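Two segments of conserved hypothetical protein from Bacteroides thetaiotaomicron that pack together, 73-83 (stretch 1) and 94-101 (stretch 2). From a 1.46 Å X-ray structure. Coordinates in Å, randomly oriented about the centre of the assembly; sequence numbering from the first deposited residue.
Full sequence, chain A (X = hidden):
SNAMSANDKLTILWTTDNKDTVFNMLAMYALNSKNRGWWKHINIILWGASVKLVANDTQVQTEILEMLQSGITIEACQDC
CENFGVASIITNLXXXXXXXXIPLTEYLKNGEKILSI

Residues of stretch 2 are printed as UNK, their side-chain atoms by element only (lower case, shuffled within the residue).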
# COMPACT_ATOMS: atom_id res chain seq x y z
N THR A 73 -3.56 1.01 5.98
CA THR A 73 -2.53 0.01 6.27
C THR A 73 -1.64 -0.14 5.04
O THR A 73 -2.12 -0.04 3.91
CB THR A 73 -3.13 -1.36 6.71
OG1 THR A 73 -4.01 -1.85 5.70
CG2 THR A 73 -3.94 -1.20 7.99
N ILE A 74 -0.35 -0.38 5.24
CA ILE A 74 0.60 -0.54 4.13
C ILE A 74 1.51 -1.71 4.44
O ILE A 74 2.07 -1.77 5.52
CB ILE A 74 1.45 0.73 3.87
CG1 ILE A 74 0.55 1.97 3.75
CG2 ILE A 74 2.28 0.53 2.58
CD1 ILE A 74 1.30 3.27 3.53
N GLU A 75 1.61 -2.64 3.49
CA GLU A 75 2.45 -3.83 3.64
C GLU A 75 3.29 -3.96 2.39
O GLU A 75 2.86 -3.55 1.31
CB GLU A 75 1.60 -5.08 3.89
CG GLU A 75 0.48 -5.30 2.85
CD GLU A 75 -0.43 -6.49 3.16
OE1 GLU A 75 -0.15 -7.21 4.14
OE2 GLU A 75 -1.41 -6.70 2.41
N ALA A 76 4.51 -4.47 2.55
CA ALA A 76 5.43 -4.58 1.43
C ALA A 76 5.90 -6.01 1.29
O ALA A 76 6.11 -6.70 2.29
CB ALA A 76 6.64 -3.65 1.63
N CYS A 77 6.08 -6.42 0.04
CA CYS A 77 6.59 -7.73 -0.29
C CYS A 77 7.97 -7.93 0.33
O CYS A 77 8.91 -7.21 0.02
CB CYS A 77 6.63 -7.89 -1.82
SG CYS A 77 7.49 -9.36 -2.41
N GLN A 78 8.09 -8.91 1.23
CA GLN A 78 9.36 -9.18 1.90
C GLN A 78 10.42 -9.68 0.93
O GLN A 78 11.61 -9.36 1.11
CB GLN A 78 9.17 -10.16 3.06
CG GLN A 78 10.45 -10.48 3.82
CD GLN A 78 10.19 -11.13 5.17
OE1 GLN A 78 9.10 -11.01 5.73
NE2 GLN A 78 11.19 -11.83 5.69
N ASP A 79 10.03 -10.46 -0.08
CA ASP A 79 11.00 -10.87 -1.10
C ASP A 79 11.58 -9.65 -1.81
O ASP A 79 12.80 -9.54 -1.97
CB ASP A 79 10.33 -11.79 -2.13
CG ASP A 79 10.10 -13.18 -1.60
OD1 ASP A 79 11.09 -13.95 -1.50
OD2 ASP A 79 8.93 -13.53 -1.30
N CYS A 80 10.72 -8.72 -2.23
CA CYS A 80 11.22 -7.48 -2.84
C CYS A 80 12.13 -6.69 -1.92
O CYS A 80 13.20 -6.24 -2.34
CB CYS A 80 10.07 -6.55 -3.24
SG CYS A 80 9.29 -7.04 -4.75
N CYS A 81 11.70 -6.50 -0.67
CA CYS A 81 12.52 -5.77 0.30
C CYS A 81 13.88 -6.42 0.47
O CYS A 81 14.91 -5.73 0.54
CB CYS A 81 11.81 -5.67 1.64
SG CYS A 81 10.32 -4.62 1.55
N GLU A 82 13.90 -7.75 0.52
CA GLU A 82 15.17 -8.46 0.71
C GLU A 82 16.00 -8.43 -0.56
O GLU A 82 17.22 -8.24 -0.50
CB GLU A 82 14.93 -9.89 1.21
CG GLU A 82 14.38 -9.87 2.63
CD GLU A 82 14.18 -11.26 3.21
OE1 GLU A 82 14.42 -12.24 2.49
OE2 GLU A 82 13.76 -11.36 4.38
N ASN A 83 15.36 -8.58 -1.72
CA ASN A 83 16.11 -8.54 -2.98
C ASN A 83 16.71 -7.18 -3.31
O ASN A 83 17.80 -7.08 -3.88
CB ASN A 83 15.28 -9.06 -4.13
CG ASN A 83 15.07 -10.55 -4.04
OD1 ASN A 83 15.91 -11.26 -3.47
ND2 ASN A 83 13.96 -11.03 -4.57
N UNK A 94 7.33 2.24 9.16
CA UNK A 94 6.09 1.77 9.75
C UNK A 94 5.27 0.88 8.83
O UNK A 94 4.11 0.56 9.13
N UNK A 95 5.87 0.47 7.72
CA UNK A 95 5.26 -0.45 6.77
C UNK A 95 5.48 -1.89 7.25
O UNK A 95 6.57 -2.23 7.73
c UNK A 95 5.40 -1.30 4.37
c UNK A 95 5.85 -0.23 5.35
c UNK A 95 5.48 1.16 4.83
c UNK A 95 6.38 1.64 3.69
N UNK A 96 4.44 -2.72 7.11
CA UNK A 96 4.53 -4.14 7.46
C UNK A 96 5.26 -4.87 6.35
O UNK A 96 4.84 -4.84 5.21
c UNK A 96 3.25 -6.29 7.95
c UNK A 96 3.13 -4.77 7.67
o UNK A 96 2.49 -4.12 8.77
N UNK A 97 6.34 -5.56 6.69
CA UNK A 97 7.06 -6.33 5.70
C UNK A 97 6.76 -7.80 5.96
O UNK A 97 6.99 -8.30 7.06
c UNK A 97 8.58 -6.06 5.77
c UNK A 97 8.87 -4.61 5.43
c UNK A 97 9.37 -6.99 4.87
N UNK A 98 6.21 -8.48 4.95
CA UNK A 98 5.90 -9.89 5.09
C UNK A 98 5.86 -10.57 3.73
O UNK A 98 5.77 -9.90 2.69
n UNK A 98 -1.34 -9.58 5.11
n UNK A 98 -0.43 -11.25 6.39
n UNK A 98 0.93 -9.66 5.38
c UNK A 98 -0.28 -10.16 5.64
c UNK A 98 4.58 -10.09 5.84
c UNK A 98 2.16 -10.21 5.89
c UNK A 98 3.36 -9.68 5.10
N UNK A 99 5.92 -11.90 3.73
CA UNK A 99 5.82 -12.63 2.46
C UNK A 99 4.40 -12.49 1.92
O UNK A 99 3.44 -12.75 2.64
c UNK A 99 10.48 -14.32 3.50
c UNK A 99 8.68 -13.67 2.07
o UNK A 99 11.84 -14.37 3.74
c UNK A 99 10.05 -13.73 2.34
c UNK A 99 8.19 -14.77 4.13
c UNK A 99 7.74 -14.18 2.95
c UNK A 99 6.26 -14.09 2.65
c UNK A 99 9.57 -14.85 4.41
N UNK A 100 4.28 -12.00 0.68
CA UNK A 100 3.00 -11.48 0.18
C UNK A 100 2.21 -12.43 -0.71
O UNK A 100 1.11 -12.09 -1.13
se UNK A 100 1.66 -8.70 1.36
c UNK A 100 3.30 -8.95 0.34
c UNK A 100 3.23 -10.15 -0.56
c UNK A 100 0.31 -8.73 0.01
N UNK A 101 2.76 -13.61 -1.00
CA UNK A 101 2.10 -14.53 -1.93
C UNK A 101 0.75 -15.02 -1.44
O UNK A 101 -0.26 -14.96 -2.18
O HOH W 1 7.04 -11.61 -0.42

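Position 94 has no side-chain atoms. Its phi is positive, 95°, in a Schellman motif just after a helix. A CB here would be jammed against the carbonyl O of the residue before, which by itself calls for glycine. This is G94.

Position 95 carries four carbons, forked at the first, with one arm two carbons long. No heteroatom is present. The side chain lies against I74 and A76. This is I95. Its CG2 is 3.8 Å from A76 CB, and its CG1 is 4.0 Å from I74 CG2.

Position 96 has one carbon bearing one oxygen and one carbon. Its CB is 4.1 Å from E75 CB, on the same face of the sheet. The branched three-atom group with a hydroxyl is threonine, T96. Its backbone is bonded on both sides of E75: T96 N donates to I74 O (3.0 Å), and A76 N donates to T96 O (2.7 Å).

Position 97 has three carbons, one carrying the other two. It shares a sheet face with A76 and reaches Q78 and C81. This is V97. Its CG1 is 3.7 Å from Q78 CB, and its CG2 is 4.1 Å from C81 SG.

Position 98 has three carbons, a nitrogen, then a carbon carrying two more nitrogens. CA-to-CB points away from stretch 1, but the end of the chain comes back to the carboxylate of E75. The nitrogen-rich end is a guanidinium, so the residue is R98. R98 NH2 forms a salt bridge with E75 OE1 (2.8 Å), and R98 NE also donates to E75 OE1 (3.0 Å).

Position 99 has one carbon, then a six-carbon ring bearing an oxygen. Q78 CG sits over one face of the ring. This is Y99. Q78 CG is 4.0 Å from the centroid of the Y99 ring, in a CH-pi contact.

Position 100 is an unbranched chain of two carbons, a selenium and a carbon. The selenium lies near E75 CD. This is selenomethionine, M100. Its SE is 3.5 Å from E75 CD, and its CG is 3.6 Å from C77 CA. Water 1 links M100 N (3.0 Å) to D79 OD2 (2.8 Å).

Position 101 has no side-chain atoms. It makes no contact with stretch 1. It is G101.

The contact is a parallel strand pairing that runs into the start of a helix. R98 N donates to A76 O (3.2 Å), and Q78 N donates to R98 O (2.9 Å), so the backbone ladder reaches the first helical residue. I95 and V97 pack beside A76, while the salt bridge ties down E75. Beyond the strand, Y99 covers Q78.

Stretch 2 (94-101) GITVRYMG
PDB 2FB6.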